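Local atomic coordinates of carboxylesterase (Uncultured bacterium, PDB entry 5GMX), a protein that hydrolyses carboxylic esters as a family VIII carboxylesterase of the beta-lactamase clan and also shows hydrolytic activity toward oxyimino cephalosporins. Residues 17-22 and 46-51; 23-28 and 377-382; 97-102 and 174-179; 101-106 and 144-149. All coordinates share one frame; numbering follows the deposited sequence.

Contact 1: 17-22 and 46-51; sequences KVRDAF and VDLWGG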
loop_
_atom_site.group_PDB
_atom_site.type_symbol
_atom_site.label_atom_id
_atom_site.label_comp_id
_atom_site.label_asym_id
_atom_site.label_seq_id
_atom_site.Cartn_x
_atom_site.Cartn_y
_atom_site.Cartn_z
ATOM N N LYS A 17 15.984 15.001 -15.130
ATOM C CA LYS A 17 15.589 15.865 -14.022
ATOM C C LYS A 17 15.176 15.036 -12.803
ATOM O O LYS A 17 15.560 15.342 -11.667
ATOM C CB LYS A 17 14.462 16.809 -14.450
ATOM C CG LYS A 17 14.918 17.851 -15.476
ATOM C CD LYS A 17 13.769 18.707 -15.990
ATOM C CE LYS A 17 14.067 19.240 -17.393
ATOM N NZ LYS A 17 15.278 20.118 -17.455
ATOM N N VAL A 18 14.429 13.963 -13.051
ATOM C CA VAL A 18 14.001 13.086 -11.969
ATOM C C VAL A 18 15.222 12.554 -11.240
ATOM O O VAL A 18 15.294 12.622 -10.005
ATOM C CB VAL A 18 13.153 11.912 -12.478
ATOM C CG1 VAL A 18 12.709 11.032 -11.309
ATOM C CG2 VAL A 18 11.961 12.428 -13.260
ATOM N N ARG A 19 16.206 12.086 -12.015
ATOM C CA ARG A 19 17.432 11.562 -11.431
ATOM C C ARG A 19 18.040 12.614 -10.514
ATOM O O ARG A 19 18.360 12.329 -9.348
ATOM C CB ARG A 19 18.434 11.166 -12.514
ATOM C CG ARG A 19 19.697 10.517 -11.966
ATOM C CD ARG A 19 20.684 10.194 -13.074
ATOM N NE ARG A 19 21.817 9.411 -12.590
ATOM C CZ ARG A 19 22.774 9.879 -11.790
ATOM N NH1 ARG A 19 22.746 11.140 -11.364
ATOM N NH2 ARG A 19 23.762 9.080 -11.408
ATOM N N ASP A 20 18.117 13.844 -11.026
ATOM C CA ASP A 20 18.666 14.954 -10.258
ATOM C C ASP A 20 17.892 15.149 -8.963
ATOM O O ASP A 20 18.495 15.219 -7.885
ATOM C CB ASP A 20 18.670 16.242 -11.090
ATOM C CG ASP A 20 19.598 16.156 -12.305
ATOM O OD1 ASP A 20 20.523 15.310 -12.297
ATOM O OD2 ASP A 20 19.412 16.937 -13.265
ATOM N N ALA A 21 16.562 15.165 -9.055
ATOM C CA ALA A 21 15.753 15.365 -7.856
ATOM C C ALA A 21 16.070 14.261 -6.851
ATOM O O ALA A 21 16.289 14.538 -5.667
ATOM C CB ALA A 21 14.279 15.388 -8.190
ATOM N N PHE A 22 16.164 13.023 -7.339
ATOM C CA PHE A 22 16.450 11.901 -6.454
ATOM C C PHE A 22 17.770 12.186 -5.727
ATOM O O PHE A 22 17.829 12.176 -4.484
ATOM C CB PHE A 22 16.500 10.589 -7.247
ATOM C CG PHE A 22 16.580 9.351 -6.388
ATOM C CD1 PHE A 22 15.535 9.008 -5.548
ATOM C CD2 PHE A 22 17.678 8.513 -6.453
ATOM C CE1 PHE A 22 15.597 7.868 -4.764
ATOM C CE2 PHE A 22 17.748 7.373 -5.665
ATOM C CZ PHE A 22 16.708 7.049 -4.823
ATOM N N VAL A 46 12.580 4.816 -15.327
ATOM C CA VAL A 46 13.491 5.247 -14.270
ATOM C C VAL A 46 13.553 4.169 -13.187
ATOM O O VAL A 46 12.525 3.672 -12.730
ATOM C CB VAL A 46 13.077 6.587 -13.632
ATOM C CG1 VAL A 46 14.108 7.015 -12.598
ATOM C CG2 VAL A 46 12.911 7.663 -14.692
ATOM N N ASP A 47 14.768 3.806 -12.797
ATOM C CA ASP A 47 15.002 2.763 -11.813
ATOM C C ASP A 47 16.291 3.112 -11.071
ATOM O O ASP A 47 17.384 2.793 -11.531
ATOM C CB ASP A 47 15.091 1.396 -12.504
ATOM C CG ASP A 47 15.373 0.249 -11.536
ATOM O OD1 ASP A 47 15.348 0.467 -10.304
ATOM O OD2 ASP A 47 15.596 -0.888 -12.014
ATOM N N LEU A 48 16.148 3.778 -9.931
ATOM C CA LEU A 48 17.275 4.363 -9.221
ATOM C C LEU A 48 17.331 3.938 -7.758
ATOM O O LEU A 48 16.307 3.645 -7.142
ATOM C CB LEU A 48 17.208 5.891 -9.292
ATOM C CG LEU A 48 17.222 6.546 -10.674
ATOM C CD1 LEU A 48 16.932 8.025 -10.533
ATOM C CD2 LEU A 48 18.547 6.307 -11.413
ATOM N N TRP A 49 18.535 3.911 -7.205
ATOM C CA TRP A 49 18.688 3.742 -5.763
ATOM C C TRP A 49 19.978 4.408 -5.319
ATOM O O TRP A 49 20.760 4.880 -6.151
ATOM C CB TRP A 49 18.655 2.260 -5.360
ATOM C CG TRP A 49 19.759 1.433 -5.942
ATOM C CD1 TRP A 49 20.962 1.119 -5.356
ATOM C CD2 TRP A 49 19.775 0.828 -7.238
ATOM N NE1 TRP A 49 21.718 0.345 -6.211
ATOM C CE2 TRP A 49 21.014 0.156 -7.373
ATOM C CE3 TRP A 49 18.858 0.779 -8.295
ATOM C CZ2 TRP A 49 21.361 -0.550 -8.532
ATOM C CZ3 TRP A 49 19.204 0.074 -9.450
ATOM C CH2 TRP A 49 20.446 -0.576 -9.558
ATOM N N GLY A 50 20.182 4.478 -4.011
ATOM C CA GLY A 50 21.379 5.093 -3.476
ATOM C C GLY A 50 21.436 5.061 -1.964
ATOM O O GLY A 50 20.455 4.708 -1.298
ATOM N N GLY A 51 22.594 5.427 -1.425
ATOM C CA GLY A 51 22.783 5.512 0.009
ATOM C C GLY A 51 23.020 4.170 0.660
ATOM O O GLY A 51 23.536 3.243 0.035
#

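Contact 2: 23-28 and 377-382; sequences AANFKD and VRLIEA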
loop_
_atom_site.group_PDB
_atom_site.type_symbol
_atom_site.label_atom_id
_atom_site.label_comp_id
_atom_site.label_asym_id
_atom_site.label_seq_id
_atom_site.Cartn_x
_atom_site.Cartn_y
_atom_site.Cartn_z
ATOM N N ALA A 23 18.798 12.536 -6.505
ATOM C CA ALA A 23 20.130 12.766 -5.951
ATOM C C ALA A 23 20.076 13.921 -4.974
ATOM O O ALA A 23 20.738 13.897 -3.931
ATOM C CB ALA A 23 21.144 13.049 -7.062
ATOM N N ALA A 24 19.258 14.919 -5.306
ATOM C CA ALA A 24 19.179 16.125 -4.499
ATOM C C ALA A 24 18.732 15.781 -3.083
ATOM O O ALA A 24 19.251 16.348 -2.120
ATOM C CB ALA A 24 18.236 17.137 -5.130
ATOM N N ASN A 25 17.819 14.814 -2.949
ATOM C CA ASN A 25 17.297 14.493 -1.621
ATOM C C ASN A 25 18.390 13.941 -0.712
ATOM O O ASN A 25 18.291 14.026 0.511
ATOM C CB ASN A 25 16.140 13.503 -1.708
ATOM C CG ASN A 25 14.854 14.152 -2.152
ATOM O OD1 ASN A 25 14.612 15.320 -1.870
ATOM N ND2 ASN A 25 14.029 13.404 -2.872
ATOM N N PHE A 26 19.437 13.382 -1.315
ATOM C CA PHE A 26 20.571 12.877 -0.549
ATOM C C PHE A 26 21.487 14.022 -0.125
ATOM O O PHE A 26 22.011 14.031 0.991
ATOM C CB PHE A 26 21.360 11.860 -1.364
ATOM C CG PHE A 26 20.679 10.528 -1.506
ATOM C CD1 PHE A 26 20.923 9.508 -0.600
ATOM C CD2 PHE A 26 19.810 10.290 -2.562
ATOM C CE1 PHE A 26 20.305 8.276 -0.745
ATOM C CE2 PHE A 26 19.190 9.066 -2.710
ATOM C CZ PHE A 26 19.438 8.055 -1.804
ATOM N N LYS A 27 21.677 14.984 -1.026
ATOM C CA LYS A 27 22.639 16.056 -0.793
ATOM C C LYS A 27 22.215 16.915 0.385
ATOM O O LYS A 27 23.055 17.460 1.097
ATOM C CB LYS A 27 22.804 16.916 -2.049
ATOM C CG LYS A 27 23.677 16.276 -3.103
ATOM C CD LYS A 27 23.426 16.873 -4.481
ATOM C CE LYS A 27 24.072 16.014 -5.563
ATOM N NZ LYS A 27 23.900 16.584 -6.930
ATOM N N ASP A 28 20.905 17.008 0.596
ATOM C CA ASP A 28 20.339 17.812 1.675
ATOM C C ASP A 28 20.296 17.056 3.000
ATOM O O ASP A 28 19.724 17.539 3.978
ATOM C CB ASP A 28 18.931 18.277 1.295
ATOM C CG ASP A 28 18.889 18.969 -0.063
ATOM O OD1 ASP A 28 19.871 18.838 -0.829
ATOM O OD2 ASP A 28 17.875 19.639 -0.366
ATOM N N VAL A 377 7.320 15.061 -2.971
ATOM C CA VAL A 377 6.857 16.244 -3.689
ATOM C C VAL A 377 7.857 16.643 -4.770
ATOM O O VAL A 377 7.479 16.914 -5.915
ATOM C CB VAL A 377 6.634 17.431 -2.741
ATOM C CG1 VAL A 377 6.268 18.675 -3.529
ATOM C CG2 VAL A 377 5.554 17.093 -1.713
ATOM N N ARG A 378 9.135 16.639 -4.396
ATOM C CA ARG A 378 10.221 16.981 -5.308
ATOM C C ARG A 378 10.288 16.021 -6.487
ATOM O O ARG A 378 10.424 16.442 -7.653
ATOM C CB ARG A 378 11.557 16.980 -4.561
ATOM C CG ARG A 378 12.717 17.546 -5.351
ATOM C CD ARG A 378 13.978 17.612 -4.493
ATOM N NE ARG A 378 14.839 18.732 -4.868
ATOM C CZ ARG A 378 15.775 19.250 -4.075
ATOM N NH1 ARG A 378 15.968 18.750 -2.861
ATOM N NH2 ARG A 378 16.518 20.271 -4.493
ATOM N N LEU A 379 10.224 14.727 -6.177
ATOM C CA LEU A 379 10.281 13.711 -7.227
ATOM C C LEU A 379 9.111 13.812 -8.199
ATOM O O LEU A 379 9.286 13.637 -9.417
ATOM C CB LEU A 379 10.323 12.320 -6.606
ATOM C CG LEU A 379 11.623 12.021 -5.869
ATOM C CD1 LEU A 379 11.442 10.806 -4.975
ATOM C CD2 LEU A 379 12.749 11.796 -6.868
ATOM N N ILE A 380 7.918 14.048 -7.651
ATOM C CA ILE A 380 6.699 14.188 -8.444
ATOM C C ILE A 380 6.769 15.412 -9.361
ATOM O O ILE A 380 6.435 15.336 -10.560
ATOM C CB ILE A 380 5.441 14.295 -7.543
ATOM C CG1 ILE A 380 5.141 12.953 -6.869
ATOM C CG2 ILE A 380 4.234 14.711 -8.353
ATOM C CD1 ILE A 380 4.121 13.041 -5.739
ATOM N N GLU A 381 7.216 16.538 -8.811
ATOM C CA GLU A 381 7.324 17.737 -9.632
ATOM C C GLU A 381 8.319 17.512 -10.779
ATOM O O GLU A 381 8.036 17.838 -11.951
ATOM C CB GLU A 381 7.740 18.948 -8.790
ATOM C CG GLU A 381 7.388 20.277 -9.465
ATOM C CD GLU A 381 8.224 21.453 -8.979
ATOM O OE1 GLU A 381 8.390 21.599 -7.749
ATOM O OE2 GLU A 381 8.701 22.240 -9.832
ATOM N N ALA A 382 9.468 16.923 -10.449
ATOM C CA ALA A 382 10.480 16.652 -11.469
ATOM C C ALA A 382 9.913 15.755 -12.558
ATOM O O ALA A 382 10.090 16.019 -13.739
ATOM C CB ALA A 382 11.710 16.022 -10.851
#

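Contact 3: 97-102 and 174-179; sequences ADYWPE and RRVTGR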
loop_
_atom_site.group_PDB
_atom_site.type_symbol
_atom_site.label_atom_id
_atom_site.label_comp_id
_atom_site.label_asym_id
_atom_site.label_seq_id
_atom_site.Cartn_x
_atom_site.Cartn_y
_atom_site.Cartn_z
ATOM N N ALA A 97 -20.988 -10.303 3.783
ATOM C CA ALA A 97 -21.470 -11.558 4.362
ATOM C C ALA A 97 -21.865 -12.589 3.304
ATOM O O ALA A 97 -21.955 -13.778 3.603
ATOM C CB ALA A 97 -22.652 -11.293 5.310
ATOM N N ASP A 98 -22.084 -12.145 2.069
ATOM C CA ASP A 98 -22.308 -13.081 0.964
ATOM C C ASP A 98 -21.101 -14.000 0.769
ATOM O O ASP A 98 -21.250 -15.167 0.417
ATOM C CB ASP A 98 -22.597 -12.327 -0.339
ATOM C CG ASP A 98 -24.002 -11.750 -0.383
ATOM O OD1 ASP A 98 -24.723 -11.861 0.636
ATOM O OD2 ASP A 98 -24.383 -11.179 -1.435
ATOM N N TYR A 99 -19.909 -13.464 1.007
ATOM C CA TYR A 99 -18.669 -14.214 0.827
ATOM C C TYR A 99 -18.072 -14.685 2.151
ATOM O O TYR A 99 -17.292 -15.639 2.193
ATOM C CB TYR A 99 -17.636 -13.368 0.095
ATOM C CG TYR A 99 -18.155 -12.677 -1.137
ATOM C CD1 TYR A 99 -18.463 -13.400 -2.282
ATOM C CD2 TYR A 99 -18.279 -11.291 -1.179
ATOM C CE1 TYR A 99 -18.930 -12.768 -3.424
ATOM C CE2 TYR A 99 -18.736 -10.647 -2.322
ATOM C CZ TYR A 99 -19.053 -11.392 -3.442
ATOM O OH TYR A 99 -19.503 -10.767 -4.582
ATOM N N TRP A 100 -18.426 -13.978 3.220
ATOM C CA TRP A 100 -17.820 -14.146 4.537
ATOM C C TRP A 100 -18.953 -14.087 5.557
ATOM O O TRP A 100 -19.204 -13.045 6.156
ATOM C CB TRP A 100 -16.775 -13.054 4.781
ATOM C CG TRP A 100 -16.029 -13.099 6.091
ATOM C CD1 TRP A 100 -16.110 -14.057 7.065
ATOM C CD2 TRP A 100 -15.076 -12.135 6.557
ATOM N NE1 TRP A 100 -15.273 -13.742 8.106
ATOM C CE2 TRP A 100 -14.623 -12.569 7.818
ATOM C CE3 TRP A 100 -14.564 -10.942 6.028
ATOM C CZ2 TRP A 100 -13.685 -11.852 8.562
ATOM C CZ3 TRP A 100 -13.630 -10.230 6.769
ATOM C CH2 TRP A 100 -13.201 -10.690 8.025
ATOM N N PRO A 101 -19.676 -15.204 5.714
ATOM C CA PRO A 101 -20.946 -15.262 6.461
ATOM C C PRO A 101 -20.822 -14.796 7.899
ATOM O O PRO A 101 -21.686 -14.059 8.380
ATOM C CB PRO A 101 -21.319 -16.749 6.411
ATOM C CG PRO A 101 -20.591 -17.287 5.211
ATOM C CD PRO A 101 -19.300 -16.509 5.147
ATOM N N GLU A 102 -19.744 -15.202 8.566
ATOM C CA GLU A 102 -19.508 -14.816 9.955
ATOM C C GLU A 102 -19.438 -13.303 10.135
ATOM O O GLU A 102 -19.661 -12.786 11.234
ATOM C CB GLU A 102 -18.210 -15.441 10.483
ATOM C CG GLU A 102 -18.144 -16.956 10.400
ATOM C CD GLU A 102 -17.445 -17.467 9.138
ATOM O OE1 GLU A 102 -17.594 -16.855 8.054
ATOM O OE2 GLU A 102 -16.742 -18.495 9.242
ATOM N N ARG A 174 -9.561 -14.123 0.088
ATOM C CA ARG A 174 -9.312 -15.529 0.359
ATOM C C ARG A 174 -10.597 -16.324 0.272
ATOM O O ARG A 174 -10.588 -17.458 -0.202
ATOM C CB ARG A 174 -8.681 -15.722 1.743
ATOM C CG ARG A 174 -7.270 -15.193 1.885
ATOM C CD ARG A 174 -6.677 -15.544 3.249
ATOM N NE ARG A 174 -6.478 -16.980 3.431
ATOM C CZ ARG A 174 -7.147 -17.729 4.306
ATOM N NH1 ARG A 174 -8.065 -17.180 5.089
ATOM N NH2 ARG A 174 -6.895 -19.033 4.404
ATOM N N ARG A 175 -11.699 -15.738 0.737
ATOM C CA ARG A 175 -12.970 -16.460 0.733
ATOM C C ARG A 175 -13.475 -16.722 -0.675
ATOM O O ARG A 175 -14.009 -17.805 -0.939
ATOM C CB ARG A 175 -14.057 -15.714 1.512
ATOM C CG ARG A 175 -13.827 -15.608 3.007
ATOM C CD ARG A 175 -13.931 -16.942 3.709
ATOM N NE ARG A 175 -13.611 -16.805 5.130
ATOM C CZ ARG A 175 -14.429 -17.148 6.119
ATOM N NH1 ARG A 175 -15.622 -17.674 5.848
ATOM N NH2 ARG A 175 -14.049 -16.985 7.379
ATOM N N VAL A 176 -13.314 -15.764 -1.590
ATOM C CA VAL A 176 -13.828 -16.027 -2.942
ATOM C C VAL A 176 -12.882 -16.890 -3.778
ATOM O O VAL A 176 -13.209 -17.258 -4.911
ATOM C CB VAL A 176 -14.125 -14.732 -3.729
ATOM C CG1 VAL A 176 -15.080 -13.847 -2.937
ATOM C CG2 VAL A 176 -12.844 -13.991 -4.081
ATOM N N THR A 177 -11.705 -17.192 -3.239
ATOM C CA THR A 177 -10.803 -18.141 -3.888
ATOM C C THR A 177 -10.681 -19.425 -3.046
ATOM O O THR A 177 -9.681 -20.137 -3.116
ATOM C CB THR A 177 -9.401 -17.533 -4.132
ATOM O OG1 THR A 177 -8.883 -17.009 -2.905
ATOM C CG2 THR A 177 -9.475 -16.409 -5.166
ATOM N N GLY A 178 -11.693 -19.687 -2.225
ATOM C CA GLY A 178 -11.801 -20.950 -1.520
ATOM C C GLY A 178 -10.800 -21.189 -0.407
ATOM O O GLY A 178 -10.599 -22.334 0.003
ATOM N N ARG A 179 -10.191 -20.117 0.091
ATOM C CA ARG A 179 -9.168 -20.215 1.134
ATOM C C ARG A 179 -8.042 -21.187 0.774
ATOM O O ARG A 179 -7.440 -21.799 1.642
ATOM C CB ARG A 179 -9.850 -20.628 2.432
ATOM C CG ARG A 179 -10.705 -19.512 2.989
ATOM C CD ARG A 179 -11.835 -20.093 3.804
ATOM N NE ARG A 179 -11.701 -19.901 5.235
ATOM C CZ ARG A 179 -12.656 -20.244 6.091
ATOM N NH1 ARG A 179 -13.782 -20.782 5.629
ATOM N NH2 ARG A 179 -12.487 -20.051 7.391
HETATM O O HOH W 1 -16.744 -18.614 3.422
HETATM O O HOH W 2 -14.435 -19.518 9.127
#

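Contact 4: 101-106 and 144-149; sequences PEFAAA and MLAAQW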
loop_
_atom_site.group_PDB
_atom_site.type_symbol
_atom_site.label_atom_id
_atom_site.label_comp_id
_atom_site.label_asym_id
_atom_site.label_seq_id
_atom_site.Cartn_x
_atom_site.Cartn_y
_atom_site.Cartn_z
ATOM N N PRO A 101 -19.676 -15.204 5.714
ATOM C CA PRO A 101 -20.946 -15.262 6.461
ATOM C C PRO A 101 -20.822 -14.796 7.899
ATOM O O PRO A 101 -21.686 -14.059 8.380
ATOM C CB PRO A 101 -21.319 -16.749 6.411
ATOM C CG PRO A 101 -20.591 -17.287 5.211
ATOM C CD PRO A 101 -19.300 -16.509 5.147
ATOM N N GLU A 102 -19.744 -15.202 8.566
ATOM C CA GLU A 102 -19.508 -14.816 9.955
ATOM C C GLU A 102 -19.438 -13.303 10.135
ATOM O O GLU A 102 -19.661 -12.786 11.234
ATOM C CB GLU A 102 -18.210 -15.441 10.483
ATOM C CG GLU A 102 -18.144 -16.956 10.400
ATOM C CD GLU A 102 -17.445 -17.467 9.138
ATOM O OE1 GLU A 102 -17.594 -16.855 8.054
ATOM O OE2 GLU A 102 -16.742 -18.495 9.242
ATOM N N PHE A 103 -19.149 -12.591 9.051
ATOM C CA PHE A 103 -19.032 -11.141 9.120
ATOM C C PHE A 103 -20.380 -10.485 9.414
ATOM O O PHE A 103 -20.435 -9.334 9.840
ATOM C CB PHE A 103 -18.445 -10.592 7.811
ATOM C CG PHE A 103 -17.949 -9.172 7.906
ATOM C CD1 PHE A 103 -16.666 -8.899 8.353
ATOM C CD2 PHE A 103 -18.761 -8.120 7.538
ATOM C CE1 PHE A 103 -16.197 -7.602 8.422
ATOM C CE2 PHE A 103 -18.305 -6.809 7.613
ATOM C CZ PHE A 103 -17.019 -6.553 8.049
ATOM N N ALA A 104 -21.467 -11.219 9.185
ATOM C CA ALA A 104 -22.806 -10.660 9.381
ATOM C C ALA A 104 -23.126 -10.360 10.854
ATOM O O ALA A 104 -24.080 -9.638 11.160
ATOM C CB ALA A 104 -23.840 -11.597 8.805
ATOM N N ALA A 105 -22.321 -10.907 11.759
ATOM C CA ALA A 105 -22.522 -10.724 13.189
ATOM C C ALA A 105 -22.420 -9.253 13.602
ATOM O O ALA A 105 -21.798 -8.440 12.909
ATOM C CB ALA A 105 -21.507 -11.551 13.971
ATOM N N ALA A 106 -23.049 -8.932 14.733
ATOM C CA ALA A 106 -22.895 -7.640 15.401
ATOM C C ALA A 106 -23.119 -6.436 14.477
ATOM O O ALA A 106 -22.262 -5.560 14.365
ATOM C CB ALA A 106 -21.512 -7.557 16.049
HETATM N N MSE A 144 -12.042 -12.574 15.197
HETATM C CA MSE A 144 -12.288 -11.468 16.110
HETATM C C MSE A 144 -12.923 -10.242 15.439
HETATM O O MSE A 144 -13.893 -9.672 15.956
HETATM C CB MSE A 144 -10.985 -11.065 16.778
HETATM C CG MSE A 144 -11.034 -9.728 17.493
HETATM SE SE MSE A 144 -9.290 -9.366 18.287
HETATM C CE MSE A 144 -9.071 -11.028 19.301
ATOM N N LEU A 145 -12.378 -9.827 14.295
ATOM C CA LEU A 145 -12.928 -8.664 13.594
ATOM C C LEU A 145 -14.347 -8.895 13.090
ATOM O O LEU A 145 -15.175 -7.992 13.169
ATOM C CB LEU A 145 -12.032 -8.243 12.428
ATOM C CG LEU A 145 -10.702 -7.642 12.877
ATOM C CD1 LEU A 145 -9.802 -7.368 11.686
ATOM C CD2 LEU A 145 -10.945 -6.379 13.701
ATOM N N ALA A 146 -14.631 -10.086 12.563
ATOM C CA ALA A 146 -15.985 -10.377 12.080
ATOM C C ALA A 146 -17.015 -10.306 13.209
ATOM O O ALA A 146 -18.172 -9.956 12.985
ATOM C CB ALA A 146 -16.036 -11.747 11.408
ATOM N N ALA A 147 -16.584 -10.601 14.429
ATOM C CA ALA A 147 -17.501 -10.641 15.561
ATOM C C ALA A 147 -17.703 -9.258 16.202
ATOM O O ALA A 147 -18.533 -9.088 17.086
ATOM C CB ALA A 147 -16.999 -11.638 16.593
ATOM N N GLN A 148 -16.959 -8.269 15.727
ATOM C CA GLN A 148 -16.876 -6.982 16.401
ATOM C C GLN A 148 -17.992 -6.008 16.052
ATOM O O GLN A 148 -18.401 -5.889 14.899
ATOM C CB GLN A 148 -15.525 -6.340 16.085
ATOM C CG GLN A 148 -15.227 -5.072 16.837
ATOM C CD GLN A 148 -13.767 -4.701 16.741
ATOM O OE1 GLN A 148 -12.899 -5.455 17.177
ATOM N NE2 GLN A 148 -13.484 -3.533 16.171
ATOM N N TRP A 149 -18.466 -5.306 17.076
ATOM C CA TRP A 149 -19.447 -4.234 16.932
ATOM C C TRP A 149 -18.763 -2.952 16.446
ATOM O O TRP A 149 -17.787 -2.506 17.045
ATOM C CB TRP A 149 -20.153 -3.998 18.283
ATOM C CG TRP A 149 -21.167 -2.906 18.284
ATOM C CD1 TRP A 149 -21.021 -1.644 18.793
ATOM C CD2 TRP A 149 -22.488 -2.969 17.739
ATOM N NE1 TRP A 149 -22.170 -0.920 18.598
ATOM C CE2 TRP A 149 -23.090 -1.709 17.958
ATOM C CE3 TRP A 149 -23.223 -3.966 17.093
ATOM C CZ2 TRP A 149 -24.393 -1.418 17.546
ATOM C CZ3 TRP A 149 -24.518 -3.679 16.683
ATOM C CH2 TRP A 149 -25.091 -2.415 16.918
#

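Contact 1: 17-22 and 46-51
In the alpha/beta domain of this beta-lactamase-like fold, V18, R19 and F22 of the N-terminal helix 16-27 pack on V46, L48 and W49 of strand 43-51. The helix runs nearly along the strand, with 20° between the directions of the two short segments and 9.8 Å between their axes. L48 carries the middle of the contact. Its CD1 methyl lies 3.7 Å from CA of R19 and also touches CB and CG of that side chain, which crosses the leucine at about a right angle. R19 thus contributes only the aliphatic start of its chain here.

F22 places CG anti to its backbone N (chi1 -171°), and the ring slides past L48 in the opposite direction until CD2 is 3.9 Å from L48 CB. Farther along, the ring edge abuts the main chain: CE2 comes to 3.7 Å from W49 C, which lies near the ring plane. Here the helix covers one face of the antiparallel sheet, an organisation shared by serine beta-lactamases and their esterase relatives. F22 and V18 also reach F36 on the adjacent strand 33-40, spreading the helix over two strands. At the other end V18 CG1 and V46 CG1 meet loosely at 4.4 Å. No hydrogen bond joins the two segments; the edges of strand 43-51 are instead paired with strand 33-40 through bonds such as L48 with F36, and with the N-terminal residues through D47 with I10.

Contact 2: 23-28 and 377-382
A24, N25 and D28, at the C-terminal end of helix 16-27, meet R378 and L379 of helix 374-385. This pairing of the N- and C-terminal helices on one face of the central sheet recurs in the beta-lactamase fold. The short segments run roughly antiparallel, at 151°, with 10.8 Å between their axes.

Van der Waals contact centres on the guanidinium of R378. The CB methyl of A24 sits over the middle of one face, 3.4 Å from CZ, and so touches all three nitrogens as well. N25 runs alongside R378 in the opposite sense, bringing OD1 to 3.5 Å from R378 CD. L379 is a lesser partner across this pair: its CG approaches N25 ND2 at 4.1 Å, while the rest of the side chain turns into the buried layer formed by F22, F36 and Y361. The polar end of N25 looks outside the pair, its ND2 making a weak hydrogen bond to the main-chain oxygen of R375.

The ionic part is a single salt bridge at the exposed side of the pair. R378 starts with CG anti to its backbone N (chi1 -170°) and bends at chi3, reaching D28, the first residue beyond the helix, tip to tip. The carboxylate and guanidinium planes are turned 67° apart, so the pairing is not coplanar, and one bond joins the two groups. R378 NH1 donates to D28 OD2 over 3.3 Å, with the oxygen in the guanidinium plane but approached from above the carboxylate plane.

Contact 3: 97-102 and 174-179
R175 reaches across to W100 and E102, while its neighbour V176 packs on Y99. The guanidinium of R175 lies over the indole of W100, with W100 CD1 under the rim of one of its faces and 40° between the planes; R175 NH2 is 3.5 Å from W100 NE1. R175 NH1 also donates to E102 OE1 at 3.1 Å in a salt bridge. The bond uses the syn lone pair of OE1 but is bent, at 136°, and the two charged groups are turned 78° apart. Nearer the helix backbone, V176 CG1 meets Y99 CD1 at 3.5 Å, and R175 CB rests 3.3 Å from the carbonyl oxygen of Y99.

Two waters extend this shell. One accepts from R175 NH1 and donates to Y99 O; the other donates to E102 OE2 and accepts from R179 NH2. The R179 guanidinium covers the opposite face of R175 from W100, its CZ 3.5 Å above the plane. The chain turns back at a Schellman motif that ends helix 165-175, placing R179 beside R175: R179 N bonds to R174 O and G178 N to R175 O, with G178 at positive phi as the C-prime residue. A bend at chi2 turns the R175 chain toward the indole, and E171 of the same helix holds its NE in a second salt bridge. The Y99 hydroxyl is bonded to the main-chain N of D91.

With carboxylates of E102 and E171 beside it and water bridging E102 to R179, the stacked arginine pair probably has much of its like-charge repulsion offset at this surface of the helical domain.

Contact 4: 101-106 and 144-149
A146, near the end of helix 138-146, packs against E102 and F103 of the 3-10 segment in the loop between helices 96-99 and 113-117, within the helical domain of the beta-lactamase-like fold. This is the enclosed part, where A146 and F103 are both buried. The A146 methyl fits against the backbone, 3.8 Å from both F103 CA and E102 O, and F103 and A146 have their CA atoms just 4.3 Å apart. The F103 ring has CG anti to the backbone N (chi1 -165°) and, with A146 set obliquely to it, brings CD1 to 4.2 Å from A146 CB. W100 also touches A146.

No hydrogen bond crosses between the segments. A lysine bridges them instead: K108 NZ is bonded to the main-chain oxygens of A105, A146 and Q148, and it makes a cation-pi contact with F103.

The other side is more open to solvent, with A105, A147 and W149 exposed and A106 partly so, yet the approaches there are close. Alanine methyls lie on carbonyl oxygens: A105 CB is 3.8 Å from A146 O, and A106 CB is 3.5 Å from A147 O. The outer end is closed by W149, whose CE3 corner comes obliquely to A106 O, 3.3 Å away.

The four contacts form two pairs on opposite sides of the chain's centre. Contacts 1 and 2 share helix 16-27, their centres 8 Å apart: the first, between helix and sheet, is buried and without hydrogen bonds, made mostly by apolar side chains, whereas the second, helix on helix, grades from a buried edge to an exposed ion pair. Contacts 3 and 4 lie in the helical part, about 43 to 46 Å between centres from the other pair, and share P101 and E102. Contact 3 is a surface contact ruled by charge and water; contact 4 is partly buried, joined by methyl-to-backbone packing. W100 bridges these last two, using its CZ2 against A146 CB.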